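Local coordinates for protein SCO1 homolog 1, mitochondrial (Arabidopsis thaliana, PDB 6N5U) that binds copper through a thioredoxin-fold domain and is thought to act as a mitochondrial metallochaperone in delivering copper to cytochrome c oxidase, at residues M29-I34 and G65-P70. Residues are numbered along the deposited sequence; the frame is centred on the assembly and turned at random.
Sequences MGKWTI and GVDVVP
In V68, CG1 stands anti to the backbone N (chi1 -178°) and meets I34, whose CG1 lies anti to its own carbonyl carbon (chi1 -58°). The two side chains meet obliquely, V68 CG1 being 3.6 Å from I34 CG1; branched aliphatic residues suit this buried face. V68 CG2 turns instead to W32 CB, while the indole leads away and meets V66 CG1 through CD1. Strands 32-34 and 68-70 run parallel, joined by V69: its N donates to W32 O (2.8 Å, nearly straight at 170°), and its O accepts from I34 N (2.9 Å). P70 therefore costs this pairing no bond, and its CA makes a CA-H...O contact with I34 O. On the face of T33 and V69, V69 CG2 meets K31 CD at 3.9 Å, the side chains crossing at about a right angle. K31 and D67 lie side by side, but K31 NZ is 4.4 Å from D67 OD2, too far for a salt bridge; OD2 pairs with K61. T33 OG1 donates to K31 O (3.1 Å) from above the carbonyl plane; a valine here has no hydroxyl, and K31 O would probably be left without this partner. The segments start strands 32-38 and 68-74, which helix 45-64 connects in a beta-alpha-beta crossover of the thioredoxin fold; it packs on I34, V68 and P70, helix 154-167 touches W32, I34, V66 and V68, and strand 135-138 flanks strand 32-38 on its other edge.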
loop_
_atom_site.group_PDB
_atom_site.type_symbol
_atom_site.label_atom_id
_atom_site.label_comp_id
_atom_site.label_asym_id
_atom_site.label_seq_id
_atom_site.Cartn_x
_atom_site.Cartn_y
_atom_site.Cartn_z
ATOM N N MET A 29 4.686 -6.741 -11.239
ATOM C CA MET A 29 5.910 -6.546 -12.035
ATOM C C MET A 29 5.626 -5.844 -13.365
ATOM O O MET A 29 4.505 -5.920 -13.895
ATOM C CB MET A 29 6.642 -7.882 -12.256
ATOM C CG MET A 29 7.465 -8.307 -11.075
ATOM S SD MET A 29 8.011 -10.021 -11.171
ATOM C CE MET A 29 9.636 -9.837 -12.011
ATOM N N GLY A 30 6.641 -5.137 -13.863
ATOM C CA GLY A 30 6.565 -4.370 -15.100
ATOM C C GLY A 30 6.434 -2.872 -14.895
ATOM O O GLY A 30 6.564 -2.113 -15.857
ATOM N N LYS A 31 6.160 -2.430 -13.644
ATOM C CA LYS A 31 6.018 -1.014 -13.283
ATOM C C LYS A 31 6.551 -0.736 -11.877
ATOM O O LYS A 31 6.492 -1.631 -11.023
ATOM C CB LYS A 31 4.535 -0.584 -13.333
ATOM C CG LYS A 31 3.955 -0.412 -14.737
ATOM C CD LYS A 31 2.967 0.734 -14.796
ATOM C CE LYS A 31 2.275 0.816 -16.132
ATOM N NZ LYS A 31 1.380 1.996 -16.215
ATOM N N TRP A 32 7.036 0.517 -11.622
ATOM C CA TRP A 32 7.465 0.979 -10.284
ATOM C C TRP A 32 6.214 0.986 -9.405
ATOM O O TRP A 32 5.146 1.450 -9.849
ATOM C CB TRP A 32 8.071 2.390 -10.323
ATOM C CG TRP A 32 9.489 2.415 -10.766
ATOM C CD1 TRP A 32 9.941 2.532 -12.044
ATOM C CD2 TRP A 32 10.650 2.250 -9.942
ATOM N NE1 TRP A 32 11.313 2.494 -12.065
ATOM C CE2 TRP A 32 11.773 2.296 -10.792
ATOM C CE3 TRP A 32 10.851 2.095 -8.563
ATOM C CZ2 TRP A 32 13.074 2.183 -10.315
ATOM C CZ3 TRP A 32 12.147 1.966 -8.091
ATOM C CH2 TRP A 32 13.240 2.027 -8.962
ATOM N N THR A 33 6.338 0.433 -8.186
ATOM C CA THR A 33 5.218 0.250 -7.268
ATOM C C THR A 33 5.499 0.795 -5.872
ATOM O O THR A 33 6.622 0.662 -5.375
ATOM C CB THR A 33 4.880 -1.253 -7.258
ATOM O OG1 THR A 33 4.521 -1.662 -8.579
ATOM C CG2 THR A 33 3.773 -1.621 -6.295
ATOM N N ILE A 34 4.469 1.384 -5.229
ATOM C CA ILE A 34 4.566 1.855 -3.842
ATOM C C ILE A 34 3.519 1.106 -3.041
ATOM O O ILE A 34 2.342 1.251 -3.338
ATOM C CB ILE A 34 4.484 3.404 -3.640
ATOM C CG1 ILE A 34 5.588 4.145 -4.434
ATOM C CG2 ILE A 34 4.570 3.750 -2.141
ATOM C CD1 ILE A 34 5.404 5.664 -4.583
ATOM N N GLY A 65 7.943 11.666 -15.546
ATOM C CA GLY A 65 7.276 11.001 -16.659
ATOM C C GLY A 65 6.993 9.531 -16.384
ATOM O O GLY A 65 6.446 8.844 -17.247
ATOM N N VAL A 66 7.367 9.036 -15.174
ATOM C CA VAL A 66 7.209 7.635 -14.734
ATOM C C VAL A 66 5.861 7.374 -14.049
ATOM O O VAL A 66 5.504 8.062 -13.088
ATOM C CB VAL A 66 8.406 7.151 -13.844
ATOM C CG1 VAL A 66 8.204 5.721 -13.337
ATOM C CG2 VAL A 66 9.743 7.279 -14.575
ATOM N N ASP A 67 5.144 6.340 -14.515
ATOM C CA ASP A 67 3.897 5.892 -13.893
ATOM C C ASP A 67 4.262 4.964 -12.725
ATOM O O ASP A 67 4.893 3.915 -12.917
ATOM C CB ASP A 67 2.988 5.173 -14.909
ATOM C CG ASP A 67 2.268 6.120 -15.840
ATOM O OD1 ASP A 67 1.369 6.849 -15.362
ATOM O OD2 ASP A 67 2.605 6.137 -17.050
ATOM N N VAL A 68 3.943 5.404 -11.508
ATOM C CA VAL A 68 4.196 4.626 -10.302
ATOM C C VAL A 68 2.840 4.123 -9.824
ATOM O O VAL A 68 1.881 4.900 -9.786
ATOM C CB VAL A 68 4.990 5.399 -9.222
ATOM C CG1 VAL A 68 5.264 4.513 -8.020
ATOM C CG2 VAL A 68 6.303 5.924 -9.788
ATOM N N VAL A 69 2.738 2.808 -9.523
ATOM C CA VAL A 69 1.476 2.198 -9.118
ATOM C C VAL A 69 1.331 2.175 -7.610
ATOM O O VAL A 69 2.101 1.487 -6.946
ATOM C CB VAL A 69 1.204 0.802 -9.750
ATOM C CG1 VAL A 69 -0.209 0.318 -9.429
ATOM C CG2 VAL A 69 1.444 0.809 -11.258
ATOM N N PRO A 70 0.317 2.882 -7.052
ATOM C CA PRO A 70 0.100 2.799 -5.604
ATOM C C PRO A 70 -0.644 1.500 -5.297
ATOM O O PRO A 70 -1.523 1.084 -6.076
ATOM C CB PRO A 70 -0.733 4.052 -5.300
ATOM C CG PRO A 70 -1.471 4.361 -6.578
ATOM C CD PRO A 70 -0.705 3.737 -7.713
#